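Local coordinates for spindle assembly abnormal protein 6 homolog (Drosophila melanogaster, PDB 5AL7), which forms the central scaffold of the centriole, ensuring its ninefold symmetry, and is required for centrosome biogenesis and duplication, at residues Asp70-Thr78 and Cys156-Tyr167. The protein carries 1 engineered substitution. Numbering follows the deposited sequence.
Sequences DQRRMYITT and CRSAPLNTVLFY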
loop_
_atom_site.group_PDB
_atom_site.type_symbol
_atom_site.label_atom_id
_atom_site.label_comp_id
_atom_site.label_asym_id
_atom_site.label_seq_id
_atom_site.Cartn_x
_atom_site.Cartn_y
_atom_site.Cartn_z
ATOM N N ASP A 70 6.558 1.665 -11.487
ATOM C CA ASP A 70 7.152 2.062 -10.212
ATOM C C ASP A 70 6.589 3.408 -9.793
ATOM O O ASP A 70 7.068 4.453 -10.244
ATOM C CB ASP A 70 8.680 2.136 -10.296
ATOM C CG ASP A 70 9.342 2.180 -8.921
ATOM O OD1 ASP A 70 8.664 2.547 -7.943
ATOM O OD2 ASP A 70 10.544 1.868 -8.810
ATOM N N GLN A 71 5.592 3.381 -8.907
ATOM C CA GLN A 71 4.905 4.607 -8.520
ATOM C C GLN A 71 5.776 5.519 -7.672
ATOM O O GLN A 71 5.370 6.622 -7.349
ATOM C CB GLN A 71 3.602 4.285 -7.794
ATOM C CG GLN A 71 2.511 3.756 -8.721
ATOM C CD GLN A 71 1.100 4.047 -8.211
ATOM O OE1 GLN A 71 0.548 5.134 -8.443
ATOM N NE2 GLN A 71 0.500 3.067 -7.539
ATOM N N ARG A 72 6.980 5.062 -7.335
ATOM C CA ARG A 72 7.974 5.895 -6.664
ATOM C C ARG A 72 8.504 6.963 -7.611
ATOM O O ARG A 72 9.083 7.962 -7.180
ATOM C CB ARG A 72 9.129 5.043 -6.156
ATOM C CG ARG A 72 8.745 4.089 -5.047
ATOM C CD ARG A 72 9.952 3.334 -4.585
ATOM N NE ARG A 72 10.437 2.401 -5.592
ATOM C CZ ARG A 72 11.580 1.741 -5.480
ATOM N NH1 ARG A 72 12.338 1.938 -4.408
ATOM N NH2 ARG A 72 11.969 0.896 -6.429
ATOM N N ARG A 73 8.380 6.698 -8.912
ATOM C CA ARG A 73 8.755 7.659 -9.950
ATOM C C ARG A 73 7.628 8.682 -10.135
ATOM O O ARG A 73 6.741 8.498 -10.972
ATOM C CB ARG A 73 9.077 6.947 -11.271
ATOM C CG ARG A 73 10.048 5.768 -11.147
ATOM C CD ARG A 73 10.928 5.655 -12.395
ATOM N NE ARG A 73 12.265 6.217 -12.189
ATOM C CZ ARG A 73 13.036 6.721 -13.153
ATOM N NH1 ARG A 73 12.607 6.769 -14.411
ATOM N NH2 ARG A 73 14.240 7.204 -12.853
ATOM N N MET A 74 7.657 9.729 -9.315
ATOM C CA MET A 74 6.575 10.703 -9.243
ATOM C C MET A 74 6.952 12.101 -9.706
ATOM O O MET A 74 7.999 12.638 -9.337
ATOM C CB MET A 74 6.045 10.764 -7.811
ATOM C CG MET A 74 4.664 11.361 -7.668
ATOM S SD MET A 74 4.118 11.206 -5.970
ATOM C CE MET A 74 3.747 9.458 -5.908
ATOM N N TYR A 75 6.056 12.698 -10.484
ATOM C CA TYR A 75 6.235 14.042 -11.035
ATOM C C TYR A 75 5.024 14.858 -10.664
ATOM O O TYR A 75 3.888 14.418 -10.865
ATOM C CB TYR A 75 6.424 13.999 -12.555
ATOM C CG TYR A 75 7.483 13.013 -12.959
ATOM C CD1 TYR A 75 8.825 13.369 -12.972
ATOM C CD2 TYR A 75 7.146 11.711 -13.282
ATOM C CE1 TYR A 75 9.811 12.447 -13.340
ATOM C CE2 TYR A 75 8.120 10.789 -13.645
ATOM C CZ TYR A 75 9.446 11.161 -13.673
ATOM O OH TYR A 75 10.401 10.234 -14.019
ATOM N N ILE A 76 5.260 16.001 -10.033
ATOM C CA ILE A 76 4.168 16.776 -9.467
ATOM C C ILE A 76 4.117 18.175 -10.040
ATOM O O ILE A 76 5.147 18.843 -10.133
ATOM C CB ILE A 76 4.287 16.869 -7.934
ATOM C CG1 ILE A 76 4.234 15.474 -7.318
ATOM C CG2 ILE A 76 3.195 17.757 -7.367
ATOM C CD1 ILE A 76 4.278 15.468 -5.816
ATOM N N THR A 77 2.913 18.603 -10.419
ATOM C CA THR A 77 2.655 19.987 -10.813
ATOM C C THR A 77 1.684 20.661 -9.855
ATOM O O THR A 77 0.536 20.228 -9.700
ATOM C CB THR A 77 2.086 20.070 -12.238
ATOM O OG1 THR A 77 3.123 19.765 -13.177
ATOM C CG2 THR A 77 1.599 21.457 -12.520
ATOM N N THR A 78 2.135 21.724 -9.204
ATOM C CA THR A 78 1.265 22.429 -8.263
ATOM C C THR A 78 1.107 23.893 -8.634
ATOM O O THR A 78 2.073 24.654 -8.620
ATOM C CB THR A 78 1.797 22.341 -6.817
ATOM O OG1 THR A 78 2.184 20.991 -6.523
ATOM C CG2 THR A 78 0.721 22.794 -5.837
ATOM N N CYS A 156 6.419 21.554 -14.159
ATOM C CA CYS A 156 6.394 20.275 -13.452
ATOM C C CYS A 156 7.691 19.980 -12.707
ATOM O O CYS A 156 8.767 20.382 -13.125
ATOM C CB CYS A 156 6.103 19.149 -14.430
ATOM S SG CYS A 156 5.358 17.762 -13.647
ATOM N N ARG A 157 7.572 19.241 -11.617
ATOM C CA ARG A 157 8.679 19.014 -10.708
ATOM C C ARG A 157 8.884 17.533 -10.449
ATOM O O ARG A 157 7.940 16.739 -10.500
ATOM C CB ARG A 157 8.402 19.760 -9.402
ATOM C CG ARG A 157 9.540 19.826 -8.422
ATOM C CD ARG A 157 9.002 19.742 -6.998
ATOM N NE ARG A 157 9.893 20.349 -6.008
ATOM C CZ ARG A 157 10.958 19.741 -5.494
ATOM N NH1 ARG A 157 11.280 18.516 -5.891
ATOM N NH2 ARG A 157 11.710 20.362 -4.595
ATOM N N SER A 158 10.125 17.145 -10.198
ATOM C CA SER A 158 10.389 15.775 -9.777
ATOM C C SER A 158 10.201 15.671 -8.266
ATOM O O SER A 158 10.948 16.287 -7.502
ATOM C CB SER A 158 11.781 15.342 -10.176
ATOM O OG SER A 158 11.855 13.940 -10.073
ATOM N N ALA A 159 9.171 14.945 -7.841
ATOM C CA ALA A 159 8.792 14.901 -6.429
ATOM C C ALA A 159 9.916 14.411 -5.511
ATOM O O ALA A 159 10.540 13.368 -5.757
ATOM C CB ALA A 159 7.565 14.034 -6.254
ATOM N N PRO A 160 10.183 15.173 -4.444
ATOM C CA PRO A 160 11.181 14.805 -3.434
ATOM C C PRO A 160 10.698 13.658 -2.543
ATOM O O PRO A 160 9.488 13.451 -2.381
ATOM C CB PRO A 160 11.352 16.091 -2.635
ATOM C CG PRO A 160 10.061 16.793 -2.779
ATOM C CD PRO A 160 9.541 16.462 -4.145
ATOM N N LEU A 161 11.651 12.928 -1.970
ATOM C CA LEU A 161 11.356 11.693 -1.238
ATOM C C LEU A 161 10.287 11.822 -0.178
ATOM O O LEU A 161 9.411 10.967 -0.081
ATOM C CB LEU A 161 12.629 11.147 -0.596
ATOM C CG LEU A 161 13.217 10.008 -1.412
ATOM C CD1 LEU A 161 13.679 10.526 -2.785
ATOM C CD2 LEU A 161 14.356 9.359 -0.646
ATOM N N ASN A 162 10.322 12.901 0.590
ATOM C CA ASN A 162 9.341 13.038 1.649
ATOM C C ASN A 162 7.918 13.001 1.105
ATOM O O ASN A 162 7.071 12.238 1.594
ATOM C CB ASN A 162 9.559 14.322 2.433
ATOM C CG ASN A 162 8.862 14.287 3.777
ATOM O OD1 ASN A 162 7.910 15.035 4.023
ATOM N ND2 ASN A 162 9.311 13.379 4.648
ATOM N N THR A 163 7.688 13.769 0.044
ATOM C CA THR A 163 6.370 13.879 -0.566
ATOM C C THR A 163 5.923 12.561 -1.179
ATOM O O THR A 163 4.774 12.125 -1.003
ATOM C CB THR A 163 6.367 14.944 -1.658
ATOM O OG1 THR A 163 7.042 16.118 -1.185
ATOM C CG2 THR A 163 4.943 15.266 -2.086
ATOM N N VAL A 164 6.844 11.924 -1.896
ATOM C CA VAL A 164 6.567 10.639 -2.514
ATOM C C VAL A 164 6.152 9.615 -1.478
ATOM O O VAL A 164 5.164 8.898 -1.651
ATOM C CB VAL A 164 7.786 10.106 -3.269
ATOM C CG1 VAL A 164 7.480 8.754 -3.863
ATOM C CG2 VAL A 164 8.177 11.074 -4.363
ATOM N N LEU A 165 6.907 9.584 -0.385
ATOM C CA LEU A 165 6.661 8.657 0.707
ATOM C C LEU A 165 5.299 8.920 1.316
ATOM O O LEU A 165 4.596 7.981 1.689
ATOM C CB LEU A 165 7.780 8.771 1.741
ATOM C CG LEU A 165 7.790 7.788 2.907
ATOM C CD1 LEU A 165 7.584 6.391 2.360
ATOM C CD2 LEU A 165 9.126 7.887 3.634
ATOM N N PHE A 166 4.926 10.199 1.379
ATOM C CA PHE A 166 3.608 10.593 1.855
ATOM C C PHE A 166 2.498 9.996 0.983
ATOM O O PHE A 166 1.538 9.392 1.489
ATOM C CB PHE A 166 3.484 12.116 1.885
ATOM C CG PHE A 166 2.080 12.608 2.118
ATOM C CD1 PHE A 166 1.551 12.641 3.404
ATOM C CD2 PHE A 166 1.280 13.015 1.053
ATOM C CE1 PHE A 166 0.257 13.082 3.621
ATOM C CE2 PHE A 166 -0.009 13.453 1.264
ATOM C CZ PHE A 166 -0.525 13.487 2.549
ATOM N N TYR A 167 2.601 10.188 -0.329
ATOM C CA TYR A 167 1.547 9.689 -1.208
ATOM C C TYR A 167 1.509 8.153 -1.312
ATOM O O TYR A 167 0.436 7.547 -1.341
ATOM C CB TYR A 167 1.672 10.327 -2.587
ATOM C CG TYR A 167 1.249 11.776 -2.592
ATOM C CD1 TYR A 167 -0.075 12.139 -2.340
ATOM C CD2 TYR A 167 2.168 12.783 -2.853
ATOM C CE1 TYR A 167 -0.465 13.462 -2.338
ATOM C CE2 TYR A 167 1.786 14.105 -2.854
ATOM C CZ TYR A 167 0.467 14.442 -2.599
ATOM O OH TYR A 167 0.101 15.772 -2.601
#
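Ile76 and Met74, two residues apart on strand 74-78, pack against Ala159 and the side chains of helix 161-167 that face the strand, and illustrate how one face of a sheet can seat the helix that follows a neighbouring strand. In Ile76, CG1 lies opposite the carbonyl carbon (chi1 -61°), and the extended branch carries CD1 to within 3.6 Å of Ala159 CB. The same methyl also meets Thr163 CG2 and lies 4.1 Å from Tyr167 CE2. Met74 touches at two levels. Its CB packs against Ala159 CB and, at 4.1 Å, against Val164 CG2, while a bend at chi3 (-74°) leaves CE against Tyr167 CB and SD 4.0 Å from Tyr167 CD2. This Met-aromatic contact is oblique, with the two side chains crossing at about a right angle; Arg64 makes a cation-pi contact with the same ring, and Tyr167 OH bonds to Met17 N. Val164 spreads its two methyls, CG1 reaching Arg72 O at 3.8 Å. Beneath this apolar layer the strands pair antiparallel. Ile76 N donates to Arg157 O at 2.8 Å, Arg157 N returns a bond to Ile76 O, and Ala159 N extends the pairing by donating to Met74 O at 3.0 Å. After Pro160, at the N-cap, helix 161-167 runs almost perpendicular to strand 74-78 (99°). The contact therefore joins the globular N-terminal head to helix 161-187, which leads into the dimerising coiled coil; Val164 also packs on Leu165 of the second subunit. Directional backbone bonds fix the strand register, whereas between these two segments mostly apolar packing meets the helix, whose seating here probably depends more on side-chain shape than on directed bonds.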